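Local coordinates for protein alanine racemase, biosynthetic (Pseudomonas aeruginosa PAO1, PDB 6A2F) that belongs to the alanine racemase family, dimeric enzymes pairing a TIM-type barrel with a beta-rich C-terminal domain around a covalently bound pyridoxal phosphate cofactor, at residues A[2-7]-A[234-239]. Residues are numbered along the deposited sequence; the frame is centred on the assembly and turned at random.
Sequences RPLVAT and MSLGAQ
An antiparallel beta ladder builds the N-terminal strand of this alanine racemase into the mixed beta sheet that also holds strand 354-356: the strand portions of 2-7 and 234-239 run at 168° with their axes 4.5 Å apart. Two hydrogen-bonded pairs fix the register. Val5 and Gly237 exchange both bonds, Gly237 N reaching Val5 O at 3.0 Å, nearly along the C=O axis and almost straight at 173°; Thr7 and Ser235 also exchange two, shorter but more bent, with the donors in the carbonyl plane and Ser235 N 2.7 Å from Thr7 O. The ladder alternates its side chains between two unlike faces. On the buried one, Leu4 CG lies anti to the backbone N (chi1 -178°), beside the carbonyl carbon, and from there CD1 reaches Ala238 CB at 3.7 Å and Leu236 CD1 at 3.9 Å, while Ala6 CB packs on Leu236 CD1. The partly exposed face is looser: Val5 looks across at a glycine, and Thr7 CB stays 4.3 Å from Ser235 CB. Pro3 centres an inverse gamma turn; its carbonyl accepts a hydrogen bond from Ser270 OG. Phe83 of the second subunit packs on this proline. Within the chain, the Gln239 side chain, extended beyond CG, crosses Pro3 at about a right angle, its amide carbon CD 3.7 Å from Pro3 CB.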
ATOM      1  N   ARG A   2     -16.774  -3.307   8.972  1.00 15.32           N
ATOM      2  CA  ARG A   2     -15.744  -4.303   8.705  1.00 14.49           C
ATOM      3  C   ARG A   2     -14.785  -4.364   9.911  1.00 13.84           C
ATOM      4  O   ARG A   2     -14.279  -3.331  10.353  1.00 13.56           O
ATOM      5  CB  ARG A   2     -14.998  -3.954   7.409  1.00 14.39           C
ATOM      6  CG  ARG A   2     -14.104  -5.061   6.872  1.00 14.25           C
ATOM      7  CD  ARG A   2     -13.612  -4.751   5.466  1.00 14.13           C
ATOM      8  NE  ARG A   2     -12.578  -5.691   5.023  1.00 14.01           N
ATOM      9  CZ  ARG A   2     -11.285  -5.399   4.908  1.00 13.89           C
ATOM     10  NH1 ARG A   2     -10.840  -4.183   5.199  1.00 13.99           N
ATOM     11  NH2 ARG A   2     -10.430  -6.325   4.499  1.00 13.71           N
ATOM     12  N   PRO A   3     -14.549  -5.572  10.458  1.00 13.25           N
ATOM     13  CA  PRO A   3     -13.709  -5.680  11.646  1.00 12.84           C
ATOM     14  C   PRO A   3     -12.223  -5.558  11.312  1.00 12.51           C
ATOM     15  O   PRO A   3     -11.497  -6.556  11.296  1.00 12.37           O
ATOM     16  CB  PRO A   3     -14.042  -7.074  12.204  1.00 12.96           C
ATOM     17  CG  PRO A   3     -14.874  -7.765  11.167  1.00 13.13           C
ATOM     18  CD  PRO A   3     -14.955  -6.892   9.951  1.00 13.16           C
ATOM     19  N   LEU A   4     -11.795  -4.331  11.024  1.00 12.14           N
ATOM     20  CA  LEU A   4     -10.388  -4.013  10.813  1.00 11.87           C
ATOM     21  C   LEU A   4     -10.102  -2.584  11.241  1.00 11.75           C
ATOM     22  O   LEU A   4     -10.664  -1.626  10.690  1.00 11.73           O
ATOM     23  CB  LEU A   4      -9.972  -4.225   9.356  1.00 11.81           C
ATOM     24  CG  LEU A   4      -8.495  -3.953   9.062  1.00 11.76           C
ATOM     25  CD1 LEU A   4      -7.596  -5.008   9.690  1.00 11.76           C
ATOM     26  CD2 LEU A   4      -8.272  -3.896   7.566  1.00 11.74           C
ATOM     27  N   VAL A   5      -9.225  -2.453  12.231  1.00 11.54           N
ATOM     28  CA  VAL A   5      -8.904  -1.159  12.824  1.00 11.45           C
ATOM     29  C   VAL A   5      -7.405  -1.054  13.114  1.00 11.33           C
ATOM     30  O   VAL A   5      -6.798  -1.980  13.660  1.00 11.23           O
ATOM     31  CB  VAL A   5      -9.724  -0.896  14.117  1.00 11.37           C
ATOM     32  CG1 VAL A   5      -9.279   0.387  14.794  1.00 11.35           C
ATOM     33  CG2 VAL A   5     -11.215  -0.822  13.819  1.00 11.28           C
ATOM     34  N   ALA A   6      -6.819   0.076  12.726  1.00 11.20           N
ATOM     35  CA  ALA A   6      -5.452   0.408  13.104  1.00 11.17           C
ATOM     36  C   ALA A   6      -5.483   1.331  14.327  1.00 11.15           C
ATOM     37  O   ALA A   6      -5.820   2.514  14.224  1.00 11.23           O
ATOM     38  CB  ALA A   6      -4.712   1.057  11.943  1.00 11.00           C
ATOM     39  N   THR A   7      -5.158   0.773  15.488  1.00 11.07           N
ATOM     40  CA  THR A   7      -5.114   1.535  16.727  1.00 11.00           C
ATOM     41  C   THR A   7      -3.718   2.118  16.895  1.00 10.89           C
ATOM     42  O   THR A   7      -2.719   1.384  16.897  1.00 10.88           O
ATOM     43  CB  THR A   7      -5.508   0.658  17.937  1.00 11.05           C
ATOM     44  OG1 THR A   7      -6.840   0.169  17.744  1.00 11.09           O
ATOM     45  CG2 THR A   7      -5.455   1.448  19.244  1.00 10.96           C
ATOM     46  N   MET A 234       1.638   1.402  16.319  1.00 12.76           N
ATOM     47  CA  MET A 234       0.481   0.906  15.576  1.00 12.62           C
ATOM     48  C   MET A 234       0.109  -0.527  15.932  1.00 12.63           C
ATOM     49  O   MET A 234       0.961  -1.414  15.978  1.00 12.66           O
ATOM     50  CB  MET A 234       0.693   1.019  14.062  1.00 12.43           C
ATOM     51  CG  MET A 234      -0.595   0.844  13.260  1.00 12.39           C
ATOM     52  SD  MET A 234      -0.381   0.454  11.508  1.00 12.29           S
ATOM     53  CE  MET A 234       0.179   2.032  10.870  1.00 12.28           C
ATOM     54  N   SER A 235      -1.181  -0.737  16.171  1.00 12.62           N
ATOM     55  CA  SER A 235      -1.729  -2.066  16.359  1.00 12.71           C
ATOM     56  C   SER A 235      -2.795  -2.302  15.295  1.00 12.76           C
ATOM     57  O   SER A 235      -3.840  -1.653  15.299  1.00 12.73           O
ATOM     58  CB  SER A 235      -2.317  -2.205  17.765  1.00 12.63           C
ATOM     59  OG  SER A 235      -2.287  -3.552  18.188  1.00 12.68           O
ATOM     60  N   LEU A 236      -2.509  -3.205  14.360  1.00 12.93           N
ATOM     61  CA  LEU A 236      -3.471  -3.553  13.319  1.00 13.05           C
ATOM     62  C   LEU A 236      -4.241  -4.797  13.747  1.00 13.28           C
ATOM     63  O   LEU A 236      -3.689  -5.898  13.798  1.00 13.42           O
ATOM     64  CB  LEU A 236      -2.777  -3.753  11.964  1.00 12.87           C
ATOM     65  CG  LEU A 236      -3.663  -3.966  10.727  1.00 12.82           C
ATOM     66  CD1 LEU A 236      -4.531  -2.746  10.446  1.00 12.75           C
ATOM     67  CD2 LEU A 236      -2.834  -4.326   9.500  1.00 12.57           C
ATOM     68  N   GLY A 237      -5.514  -4.603  14.082  1.00 13.56           N
ATOM     69  CA  GLY A 237      -6.359  -5.685  14.576  1.00 13.89           C
ATOM     70  C   GLY A 237      -7.501  -6.020  13.634  1.00 14.31           C
ATOM     71  O   GLY A 237      -8.151  -5.126  13.087  1.00 14.24           O
ATOM     72  N   ALA A 238      -7.732  -7.316  13.441  1.00 14.57           N
ATOM     73  CA  ALA A 238      -8.862  -7.798  12.661  1.00 14.94           C
ATOM     74  C   ALA A 238      -9.609  -8.899  13.415  1.00 15.21           C
ATOM     75  O   ALA A 238      -9.461  -9.037  14.632  1.00 14.92           O
ATOM     76  CB  ALA A 238      -8.399  -8.289  11.296  1.00 15.02           C
ATOM     77  N   GLN A 239     -10.413  -9.673  12.687  1.00 15.43           N
ATOM     78  CA  GLN A 239     -11.197 -10.748  13.281  1.00 15.75           C
ATOM     79  C   GLN A 239     -11.289 -11.969  12.387  1.00 15.94           C
ATOM     80  O   GLN A 239     -11.174 -11.868  11.163  1.00 16.01           O
ATOM     81  CB  GLN A 239     -12.617 -10.269  13.593  1.00 15.86           C
ATOM     82  CG  GLN A 239     -12.834  -9.812  15.026  1.00 15.85           C
ATOM     83  CD  GLN A 239     -14.180  -9.143  15.218  1.00 15.84           C
ATOM     84  OE1 GLN A 239     -15.207  -9.635  14.738  1.00 15.71           O
ATOM     85  NE2 GLN A 239     -14.181  -8.007  15.916  1.00 15.62           N
TER